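Local coordinates for protein endoglucanase A (Clostridium acetobutylicum, PDB 3IK2) that probably hydrolyses internal beta-1,4-glucosidic bonds of cellulose and related glucans, as a family 44 endoglucanase, at residues Tyr21-Val32 and Asn392-Asn403; Lys411-Cys419 and Ala431-Asp442. All coordinates share one frame; numbering follows the deposited sequence.

Contact 1 of 2, residues Tyr21-Val32 and Asn392-Asn403; sequences YGTNQDFSNAKV and NNYVQSAFNLYN
Two side-chain amides of helix 393-403, those of Q396 and N400, reach the backbone of the loop that follows barrel strand 22-23. N400 grips the peptides on both sides of A30: its ND2 donates to N29 O at 2.7 Å, nearly straight and in the carbonyl plane, while its OD1 accepts from K31 N at 3.1 Å. With both ends of the amide engaged, its flip is fixed. Q396 has CG anti to its carbonyl carbon (chi1 -62°) and an extended chain beyond, which carries its amide past the F27 ring, sliding in the opposite direction. There OE1 takes N29 N at 2.8 Å, and NE2 splits its two hydrogens between S28 OG at 3.2 Å and N392 OD1, both close to the amide plane. N392 ND2 is satisfied by E386 and by a water that also donates to D26 O. Beside the amides F27 lays CE1 3.7 Å above the centre of the F399 ring, the planes at 49°. At the helix's far end N403 ND2 sits 3.2 Å above the centre of the Y21 ring and donates to a water that bridges K31 O and F399 O; another water links K31 NZ to N403 O. N400 thus serves A30's flanking peptides much as a neighbouring strand would, and with Q396 it gives N29 N, N29 O and K31 N partners on the helix, although the loop has no regular structure.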
loop_
_atom_site.group_PDB
_atom_site.type_symbol
_atom_site.label_atom_id
_atom_site.label_comp_id
_atom_site.label_asym_id
_atom_site.label_seq_id
_atom_site.Cartn_x
_atom_site.Cartn_y
_atom_site.Cartn_z
ATOM N N TYR A 21 4.317 -6.356 -1.887
ATOM C CA TYR A 21 3.315 -7.449 -1.983
ATOM C C TYR A 21 2.579 -7.614 -0.645
ATOM O O TYR A 21 2.377 -8.720 -0.163
ATOM C CB TYR A 21 3.977 -8.788 -2.386
ATOM C CG TYR A 21 4.870 -8.700 -3.618
ATOM C CD1 TYR A 21 6.261 -8.634 -3.489
ATOM C CD2 TYR A 21 4.314 -8.696 -4.910
ATOM C CE1 TYR A 21 7.084 -8.531 -4.620
ATOM C CE2 TYR A 21 5.120 -8.619 -6.050
ATOM C CZ TYR A 21 6.499 -8.535 -5.892
ATOM O OH TYR A 21 7.285 -8.443 -7.006
ATOM N N GLY A 22 2.189 -6.496 -0.052
ATOM C CA GLY A 22 1.639 -6.501 1.291
ATOM C C GLY A 22 0.130 -6.374 1.306
ATOM O O GLY A 22 -0.518 -6.105 0.269
ATOM N N THR A 23 -0.440 -6.567 2.491
ATOM C CA THR A 23 -1.875 -6.410 2.676
ATOM C C THR A 23 -2.237 -5.763 4.029
ATOM O O THR A 23 -1.440 -5.821 4.970
ATOM C CB THR A 23 -2.596 -7.765 2.476
ATOM O OG1 THR A 23 -4.013 -7.543 2.343
ATOM C CG2 THR A 23 -2.263 -8.734 3.647
ATOM N N ASN A 24 -3.428 -5.153 4.089
ATOM C CA ASN A 24 -4.111 -4.699 5.325
ATOM C C ASN A 24 -5.042 -5.792 5.886
ATOM O O ASN A 24 -5.483 -5.709 7.035
ATOM C CB ASN A 24 -5.023 -3.502 5.040
ATOM C CG ASN A 24 -4.275 -2.192 4.856
ATOM O OD1 ASN A 24 -3.978 -1.529 5.879
ATOM N ND2 ASN A 24 -4.052 -1.801 3.686
ATOM N N GLN A 25 -5.364 -6.778 5.040
ATOM C CA GLN A 25 -6.296 -7.842 5.377
ATOM C C GLN A 25 -5.700 -9.146 4.921
ATOM O O GLN A 25 -5.332 -9.294 3.761
ATOM C CB GLN A 25 -7.714 -7.636 4.754
ATOM C CG GLN A 25 -8.573 -6.520 5.416
ATOM C CD GLN A 25 -8.207 -5.138 4.898
ATOM O OE1 GLN A 25 -7.718 -4.995 3.774
ATOM N NE2 GLN A 25 -8.396 -4.119 5.731
ATOM N N ASP A 26 -5.612 -10.099 5.845
ATOM C CA ASP A 26 -5.115 -11.423 5.496
ATOM C C ASP A 26 -5.955 -12.175 4.460
ATOM O O ASP A 26 -7.162 -12.121 4.476
ATOM C CB ASP A 26 -4.911 -12.276 6.743
ATOM C CG ASP A 26 -3.710 -11.818 7.544
ATOM O OD1 ASP A 26 -2.666 -11.444 6.921
ATOM O OD2 ASP A 26 -3.834 -11.792 8.782
ATOM N N PHE A 27 -5.254 -12.912 3.611
ATOM C CA PHE A 27 -5.826 -13.746 2.578
ATOM C C PHE A 27 -5.882 -15.189 3.001
ATOM O O PHE A 27 -4.944 -15.711 3.642
ATOM C CB PHE A 27 -4.967 -13.636 1.341
ATOM C CG PHE A 27 -4.909 -12.245 0.770
ATOM C CD1 PHE A 27 -3.681 -11.597 0.602
ATOM C CD2 PHE A 27 -6.079 -11.591 0.383
ATOM C CE1 PHE A 27 -3.611 -10.327 0.031
ATOM C CE2 PHE A 27 -6.029 -10.300 -0.173
ATOM C CZ PHE A 27 -4.788 -9.674 -0.347
ATOM N N SER A 28 -6.983 -15.847 2.656
ATOM C CA SER A 28 -7.132 -17.277 2.970
ATOM C C SER A 28 -6.008 -18.086 2.327
ATOM O O SER A 28 -5.475 -19.007 2.951
ATOM C CB SER A 28 -8.530 -17.815 2.552
ATOM O OG SER A 28 -8.788 -17.493 1.183
ATOM N N ASN A 29 -5.638 -17.753 1.089
ATOM C CA ASN A 29 -4.532 -18.464 0.414
ATOM C C ASN A 29 -3.699 -17.630 -0.586
ATOM O O ASN A 29 -3.670 -17.915 -1.779
ATOM C CB ASN A 29 -5.047 -19.747 -0.256
ATOM C CG ASN A 29 -3.922 -20.661 -0.704
ATOM O OD1 ASN A 29 -2.788 -20.589 -0.189
ATOM N ND2 ASN A 29 -4.216 -21.523 -1.675
ATOM N N ALA A 30 -3.030 -16.597 -0.091
ATOM C CA ALA A 30 -2.186 -15.770 -0.939
ATOM C C ALA A 30 -0.966 -15.307 -0.168
ATOM O O ALA A 30 -1.076 -14.811 0.970
ATOM C CB ALA A 30 -2.947 -14.591 -1.493
ATOM N N LYS A 31 0.191 -15.505 -0.811
ATOM C CA LYS A 31 1.508 -15.088 -0.314
ATOM C C LYS A 31 1.677 -13.571 -0.197
ATOM O O LYS A 31 1.664 -12.840 -1.209
ATOM C CB LYS A 31 2.612 -15.649 -1.242
ATOM C CG LYS A 31 4.036 -15.423 -0.714
ATOM C CD LYS A 31 4.259 -16.194 0.552
ATOM C CE LYS A 31 5.461 -15.698 1.303
ATOM N NZ LYS A 31 6.683 -16.324 0.796
ATOM N N VAL A 32 1.888 -13.090 1.026
ATOM C CA VAL A 32 2.237 -11.670 1.216
ATOM C C VAL A 32 3.588 -11.461 1.875
ATOM O O VAL A 32 4.100 -12.353 2.526
ATOM C CB VAL A 32 1.136 -10.872 1.985
ATOM C CG1 VAL A 32 -0.191 -10.878 1.212
ATOM C CG2 VAL A 32 0.990 -11.397 3.413
ATOM N N ASN A 392 -12.418 -12.137 -2.937
ATOM C CA ASN A 392 -11.208 -11.584 -3.545
ATOM C C ASN A 392 -10.305 -12.621 -4.192
ATOM O O ASN A 392 -9.071 -12.436 -4.229
ATOM C CB ASN A 392 -10.421 -10.797 -2.477
ATOM C CG ASN A 392 -10.111 -11.632 -1.194
ATOM O OD1 ASN A 392 -10.190 -12.878 -1.175
ATOM N ND2 ASN A 392 -9.726 -10.925 -0.127
ATOM N N ASN A 393 -10.899 -13.706 -4.688
ATOM C CA ASN A 393 -10.134 -14.839 -5.233
ATOM C C ASN A 393 -9.199 -14.455 -6.373
ATOM O O ASN A 393 -8.119 -15.010 -6.506
ATOM C CB ASN A 393 -11.052 -16.033 -5.648
ATOM C CG ASN A 393 -12.143 -15.630 -6.662
ATOM O OD1 ASN A 393 -12.830 -14.630 -6.471
ATOM N ND2 ASN A 393 -12.317 -16.430 -7.720
ATOM N N TYR A 394 -9.604 -13.518 -7.214
ATOM C CA TYR A 394 -8.694 -13.055 -8.275
ATOM C C TYR A 394 -7.602 -12.092 -7.795
ATOM O O TYR A 394 -6.518 -12.088 -8.335
ATOM C CB TYR A 394 -9.463 -12.468 -9.458
ATOM C CG TYR A 394 -9.952 -13.510 -10.451
ATOM C CD1 TYR A 394 -9.149 -13.917 -11.532
ATOM C CD2 TYR A 394 -11.225 -14.079 -10.321
ATOM C CE1 TYR A 394 -9.602 -14.870 -12.452
ATOM C CE2 TYR A 394 -11.691 -15.020 -11.232
ATOM C CZ TYR A 394 -10.883 -15.417 -12.296
ATOM O OH TYR A 394 -11.367 -16.369 -13.189
ATOM N N VAL A 395 -7.893 -11.283 -6.775
ATOM C CA VAL A 395 -6.856 -10.540 -6.079
ATOM C C VAL A 395 -5.822 -11.524 -5.500
ATOM O O VAL A 395 -4.606 -11.330 -5.643
ATOM C CB VAL A 395 -7.430 -9.588 -4.982
ATOM C CG1 VAL A 395 -6.310 -9.139 -3.990
ATOM C CG2 VAL A 395 -8.106 -8.367 -5.628
ATOM N N GLN A 396 -6.295 -12.599 -4.878
ATOM C CA GLN A 396 -5.347 -13.556 -4.324
ATOM C C GLN A 396 -4.517 -14.189 -5.435
ATOM O O GLN A 396 -3.319 -14.360 -5.273
ATOM C CB GLN A 396 -6.067 -14.624 -3.495
ATOM C CG GLN A 396 -6.786 -14.066 -2.305
ATOM C CD GLN A 396 -7.194 -15.141 -1.314
ATOM O OE1 GLN A 396 -6.429 -16.055 -1.043
ATOM N NE2 GLN A 396 -8.375 -15.001 -0.731
ATOM N N SER A 397 -5.129 -14.490 -6.584
ATOM C CA SER A 397 -4.355 -15.032 -7.725
ATOM C C SER A 397 -3.202 -14.116 -8.146
ATOM O O SER A 397 -2.139 -14.598 -8.488
ATOM C CB SER A 397 -5.209 -15.276 -8.965
ATOM O OG SER A 397 -6.428 -15.882 -8.666
ATOM N N ALA A 398 -3.449 -12.810 -8.180
ATOM C CA ALA A 398 -2.435 -11.837 -8.573
ATOM C C ALA A 398 -1.251 -11.890 -7.636
ATOM O O ALA A 398 -0.114 -11.969 -8.102
ATOM C CB ALA A 398 -3.020 -10.431 -8.649
ATOM N N PHE A 399 -1.508 -11.893 -6.321
ATOM C CA PHE A 399 -0.446 -12.030 -5.338
ATOM C C PHE A 399 0.329 -13.345 -5.519
ATOM O O PHE A 399 1.566 -13.366 -5.495
ATOM C CB PHE A 399 -1.014 -11.954 -3.912
ATOM C CG PHE A 399 -1.231 -10.548 -3.404
ATOM C CD1 PHE A 399 -2.439 -9.877 -3.633
ATOM C CD2 PHE A 399 -0.226 -9.892 -2.665
ATOM C CE1 PHE A 399 -2.646 -8.561 -3.144
ATOM C CE2 PHE A 399 -0.437 -8.576 -2.167
ATOM C CZ PHE A 399 -1.635 -7.913 -2.412
ATOM N N ASN A 400 -0.398 -14.450 -5.661
ATOM C CA ASN A 400 0.234 -15.759 -5.912
ATOM C C ASN A 400 0.953 -15.839 -7.245
ATOM O O ASN A 400 1.932 -16.565 -7.375
ATOM C CB ASN A 400 -0.783 -16.894 -5.805
ATOM C CG ASN A 400 -1.204 -17.124 -4.398
ATOM O OD1 ASN A 400 -0.411 -16.899 -3.487
ATOM N ND2 ASN A 400 -2.456 -17.540 -4.189
ATOM N N LEU A 401 0.485 -15.089 -8.237
ATOM C CA LEU A 401 1.171 -15.086 -9.523
ATOM C C LEU A 401 2.605 -14.601 -9.381
ATOM O O LEU A 401 3.486 -15.066 -10.076
ATOM C CB LEU A 401 0.431 -14.243 -10.571
ATOM C CG LEU A 401 1.003 -14.375 -11.992
ATOM C CD1 LEU A 401 0.746 -15.773 -12.545
ATOM C CD2 LEU A 401 0.479 -13.290 -12.940
ATOM N N TYR A 402 2.831 -13.661 -8.474
ATOM C CA TYR A 402 4.171 -13.178 -8.233
ATOM C C TYR A 402 5.032 -14.114 -7.392
ATOM O O TYR A 402 6.148 -14.443 -7.812
ATOM C CB TYR A 402 4.136 -11.757 -7.661
ATOM C CG TYR A 402 3.873 -10.731 -8.737
ATOM C CD1 TYR A 402 4.933 -10.097 -9.387
ATOM C CD2 TYR A 402 2.564 -10.440 -9.146
ATOM C CE1 TYR A 402 4.693 -9.163 -10.407
ATOM C CE2 TYR A 402 2.308 -9.494 -10.186
ATOM C CZ TYR A 402 3.392 -8.877 -10.806
ATOM O OH TYR A 402 3.174 -7.954 -11.800
ATOM N N ASN A 403 4.509 -14.563 -6.245
ATOM C CA ASN A 403 5.330 -15.207 -5.192
ATOM C C ASN A 403 4.909 -16.594 -4.708
ATOM O O ASN A 403 5.488 -17.152 -3.789
ATOM C CB ASN A 403 5.452 -14.284 -3.987
ATOM C CG ASN A 403 6.120 -12.991 -4.338
ATOM O OD1 ASN A 403 7.247 -12.998 -4.821
ATOM N ND2 ASN A 403 5.412 -11.871 -4.147
HETATM O O HOH W 1 -9.114 -11.517 2.594
HETATM O O HOH W 2 -0.257 -19.060 -1.301
HETATM O O HOH W 3 2.856 -11.949 -3.357
HETATM O O HOH W 4 7.584 -16.715 -2.041
#

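Contact 2 of 2, residues Lys411-Cys419 and Ala431-Asp442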
loop_
_atom_site.group_PDB
_atom_site.type_symbol
_atom_site.label_atom_id
_atom_site.label_comp_id
_atom_site.label_asym_id
_atom_site.label_seq_id
_atom_site.Cartn_x
_atom_site.Cartn_y
_atom_site.Cartn_z
ATOM N N LYS A 411 9.245 -17.622 -6.333
ATOM C CA LYS A 411 8.880 -16.227 -6.415
ATOM C C LYS A 411 9.479 -15.466 -7.582
ATOM O O LYS A 411 10.421 -15.915 -8.234
ATOM C CB LYS A 411 9.196 -15.521 -5.102
ATOM C CG LYS A 411 10.581 -15.729 -4.582
ATOM C CD LYS A 411 10.602 -15.329 -3.137
ATOM C CE LYS A 411 11.857 -14.546 -2.806
ATOM N NZ LYS A 411 13.085 -15.357 -3.026
ATOM N N TYR A 412 8.876 -14.324 -7.839
ATOM C CA TYR A 412 9.332 -13.343 -8.804
ATOM C C TYR A 412 10.760 -12.867 -8.473
ATOM O O TYR A 412 11.237 -13.053 -7.345
ATOM C CB TYR A 412 8.315 -12.187 -8.819
ATOM C CG TYR A 412 8.402 -11.334 -10.056
ATOM C CD1 TYR A 412 8.147 -11.876 -11.304
ATOM C CD2 TYR A 412 8.776 -9.997 -9.975
ATOM C CE1 TYR A 412 8.256 -11.123 -12.451
ATOM C CE2 TYR A 412 8.875 -9.223 -11.127
ATOM C CZ TYR A 412 8.598 -9.795 -12.353
ATOM O OH TYR A 412 8.699 -9.053 -13.497
ATOM N N GLY A 413 11.453 -12.283 -9.447
ATOM C CA GLY A 413 12.822 -11.777 -9.240
ATOM C C GLY A 413 12.866 -10.508 -8.390
ATOM O O GLY A 413 11.854 -9.886 -8.170
ATOM N N ASP A 414 14.051 -10.131 -7.937
ATOM C CA ASP A 414 14.256 -8.975 -7.081
ATOM C C ASP A 414 14.772 -7.769 -7.868
ATOM O O ASP A 414 14.939 -6.690 -7.315
ATOM C CB ASP A 414 15.228 -9.323 -5.941
ATOM C CG ASP A 414 16.583 -9.821 -6.446
ATOM O OD1 ASP A 414 16.852 -9.811 -7.669
ATOM O OD2 ASP A 414 17.406 -10.239 -5.613
ATOM N N THR A 415 15.017 -7.950 -9.164
ATOM C CA THR A 415 15.560 -6.862 -9.994
ATOM C C THR A 415 14.758 -6.727 -11.265
ATOM O O THR A 415 14.798 -7.617 -12.099
ATOM C CB THR A 415 17.038 -7.113 -10.376
ATOM O OG1 THR A 415 17.740 -7.631 -9.244
ATOM C CG2 THR A 415 17.718 -5.830 -10.860
ATOM N N ASP A 416 14.043 -5.614 -11.410
ATOM C CA ASP A 416 13.283 -5.338 -12.622
ATOM C C ASP A 416 14.254 -4.966 -13.741
ATOM O O ASP A 416 15.236 -4.278 -13.497
ATOM C CB ASP A 416 12.288 -4.195 -12.388
ATOM C CG ASP A 416 11.577 -3.762 -13.659
ATOM O OD1 ASP A 416 11.937 -2.699 -14.195
ATOM O OD2 ASP A 416 10.677 -4.491 -14.138
ATOM N N VAL A 417 13.981 -5.438 -14.954
ATOM C CA VAL A 417 14.810 -5.117 -16.108
ATOM C C VAL A 417 13.934 -4.640 -17.243
ATOM O O VAL A 417 12.724 -4.846 -17.228
ATOM C CB VAL A 417 15.745 -6.305 -16.561
ATOM C CG1 VAL A 417 16.669 -6.797 -15.384
ATOM C CG2 VAL A 417 14.950 -7.459 -17.139
ATOM N N LYS A 418 14.557 -3.972 -18.211
ATOM C CA LYS A 418 13.902 -3.513 -19.421
ATOM C C LYS A 418 13.018 -4.581 -20.065
ATOM O O LYS A 418 13.491 -5.641 -20.426
ATOM C CB LYS A 418 14.946 -3.043 -20.432
ATOM C CG LYS A 418 14.333 -2.668 -21.773
ATOM C CD LYS A 418 15.390 -2.033 -22.657
ATOM C CE LYS A 418 14.961 -2.035 -24.130
ATOM N NZ LYS A 418 15.972 -1.300 -24.973
ATOM N N CYS A 419 11.737 -4.258 -20.221
ATOM C CA CYS A 419 10.766 -5.162 -20.770
ATOM C C CYS A 419 9.702 -4.309 -21.427
ATOM O O CYS A 419 8.716 -3.916 -20.788
ATOM C CB CYS A 419 10.153 -6.035 -19.681
ATOM S SG CYS A 419 9.192 -7.409 -20.328
ATOM N N ALA A 431 9.610 -7.886 -16.632
ATOM C CA ALA A 431 10.668 -8.903 -16.541
ATOM C C ALA A 431 11.550 -8.615 -15.355
ATOM O O ALA A 431 11.806 -7.441 -15.031
ATOM C CB ALA A 431 11.497 -8.947 -17.837
ATOM N N SER A 432 12.010 -9.670 -14.694
ATOM C CA SER A 432 12.931 -9.515 -13.580
ATOM C C SER A 432 14.040 -10.569 -13.577
ATOM O O SER A 432 13.879 -11.706 -14.075
ATOM C CB SER A 432 12.195 -9.557 -12.231
ATOM O OG SER A 432 11.626 -10.832 -12.028
ATOM N N VAL A 433 15.160 -10.191 -12.977
ATOM C CA VAL A 433 16.240 -11.144 -12.760
ATOM C C VAL A 433 16.370 -11.296 -11.231
ATOM O O VAL A 433 15.805 -10.514 -10.491
ATOM C CB VAL A 433 17.523 -10.705 -13.564
ATOM C CG1 VAL A 433 18.755 -11.147 -12.911
ATOM C CG2 VAL A 433 17.467 -11.237 -15.015
ATOM N N THR A 434 17.058 -12.333 -10.768
ATOM C CA THR A 434 17.235 -12.590 -9.344
ATOM C C THR A 434 18.733 -12.411 -9.053
ATOM O O THR A 434 19.576 -13.101 -9.648
ATOM C CB THR A 434 16.707 -14.008 -8.976
ATOM O OG1 THR A 434 15.324 -14.123 -9.365
ATOM C CG2 THR A 434 16.849 -14.304 -7.480
ATOM N N SER A 435 19.054 -11.462 -8.172
ATOM C CA SER A 435 20.441 -11.003 -7.965
ATOM C C SER A 435 21.446 -12.086 -7.555
ATOM O O SER A 435 22.628 -11.985 -7.884
ATOM C CB SER A 435 20.479 -9.890 -6.934
ATOM O OG SER A 435 20.020 -10.406 -5.697
ATOM N N ASN A 436 20.989 -13.115 -6.856
ATOM C CA ASN A 436 21.852 -14.247 -6.553
ATOM C C ASN A 436 21.531 -15.580 -7.265
ATOM O O ASN A 436 22.052 -16.635 -6.893
ATOM C CB ASN A 436 21.994 -14.430 -5.038
ATOM C CG ASN A 436 20.661 -14.554 -4.325
ATOM O OD1 ASN A 436 19.664 -15.022 -4.894
ATOM N ND2 ASN A 436 20.645 -14.149 -3.036
ATOM N N ASP A 437 20.686 -15.546 -8.287
ATOM C CA ASP A 437 20.479 -16.740 -9.129
ATOM C C ASP A 437 20.367 -16.402 -10.615
ATOM O O ASP A 437 19.263 -16.187 -11.118
ATOM C CB ASP A 437 19.255 -17.572 -8.689
ATOM C CG ASP A 437 19.079 -18.838 -9.544
ATOM O OD1 ASP A 437 20.070 -19.223 -10.200
ATOM O OD2 ASP A 437 17.974 -19.440 -9.565
ATOM N N GLY A 438 21.510 -16.375 -11.300
ATOM C CA GLY A 438 21.569 -16.077 -12.739
ATOM C C GLY A 438 20.929 -17.086 -13.684
ATOM O O GLY A 438 20.630 -16.757 -14.837
ATOM N N ASN A 439 20.689 -18.305 -13.196
ATOM C CA ASN A 439 20.023 -19.338 -13.984
ATOM C C ASN A 439 18.646 -18.927 -14.541
ATOM O O ASN A 439 18.222 -19.469 -15.562
ATOM C CB ASN A 439 19.927 -20.677 -13.219
ATOM C CG ASN A 439 19.501 -21.869 -14.125
ATOM O OD1 ASN A 439 20.139 -22.182 -15.144
ATOM N ND2 ASN A 439 18.442 -22.551 -13.722
ATOM N N LYS A 440 17.983 -17.950 -13.904
ATOM C CA LYS A 440 16.582 -17.663 -14.245
ATOM C C LYS A 440 16.103 -16.213 -14.470
ATOM O O LYS A 440 16.546 -15.268 -13.824
ATOM C CB LYS A 440 15.655 -18.356 -13.258
ATOM C CG LYS A 440 15.327 -17.569 -12.055
ATOM C CD LYS A 440 14.167 -18.255 -11.432
ATOM C CE LYS A 440 14.108 -17.888 -10.000
ATOM N NZ LYS A 440 12.817 -18.320 -9.505
ATOM N N MET A 441 15.144 -16.091 -15.373
ATOM C CA MET A 441 14.437 -14.856 -15.609
ATOM C C MET A 441 12.939 -15.081 -15.442
ATOM O O MET A 441 12.413 -16.107 -15.865
ATOM C CB MET A 441 14.738 -14.301 -17.009
ATOM C CG MET A 441 13.797 -13.158 -17.342
ATOM S SD MET A 441 14.026 -12.338 -18.878
ATOM C CE MET A 441 14.397 -13.650 -20.012
ATOM N N ASP A 442 12.268 -14.109 -14.820
ATOM C CA ASP A 442 10.842 -14.193 -14.519
ATOM C C ASP A 442 10.142 -13.120 -15.300
ATOM O O ASP A 442 10.620 -11.986 -15.352
ATOM C CB ASP A 442 10.569 -14.014 -13.028
ATOM C CG ASP A 442 10.958 -15.234 -12.225
ATOM O OD1 ASP A 442 10.174 -16.200 -12.147
ATOM O OD2 ASP A 442 12.072 -15.219 -11.679
HETATM O O HOH W 5 13.398 -15.306 -7.646
HETATM O O HOH W 6 11.679 -18.682 -6.856
HETATM O O HOH W 7 10.133 -4.628 -16.541
#
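The contact centres on the open end of a beta hairpin, strands 415-421 and 427-433, marked by a classic bulge where D414 and T415 both face V433. V433 N donates to T415 O at 2.7 Å, and V433 O takes T415 N at 3.0 Å, with only a weak bond from D414 N. From within the bulge, the D414 carboxylate holds the type I turn T434-D437. Its chi1 of 58° places the carboxylate between its own N and carbonyl carbon, where OD1 receives S435 N at 2.8 Å and OD2 receives S435 OG at 2.6 Å, both on the syn side. T415 OG1 adds a third donor, meeting OD1 from above the carboxylate plane. Next to D416, whose side chain lies on the same face of the sheet, S432 OG rests 3.1 Å above the centre of the Y412 ring and accepts a weak bond from G413 N. D442 CB packs obliquely on that ring, 3.7 Å from CD1. On the face opposite D416 and S432, V417 CG2 packs on the methyl of A431, which C419 CB also touches. Strand 427-433 also pairs with 440-447, which lies next to strand 503-510, where H506 binds D442 OD1. Strand 415-421 is flanked on its other edge by strand 2-15, and Y412 turns its ring edge-to-face with Y402 of helix 393-403.

In the fold
Contact 1 belongs to the closed eight-stranded barrel, joining the loop after its first strand to the helix after its last; contact 2 lies in the nine-stranded mixed sheet, farther from the centre of the chain. Both are partly buried, each with exposed residues at its margin. The chemistry follows the setting: side-chain amides and waters serve the irregular loop of 21-32, whereas backbone ladder bonds join 411-419 to 431-442 and a carboxylate fastens the turn. The hairpin is the next regular element after helix 393-403, reached through a loop, and the contacts meet there: N403 OD1 lies 3.2 Å from K411 CB, and Y21 OH packs against Y412, linking barrel and sheet.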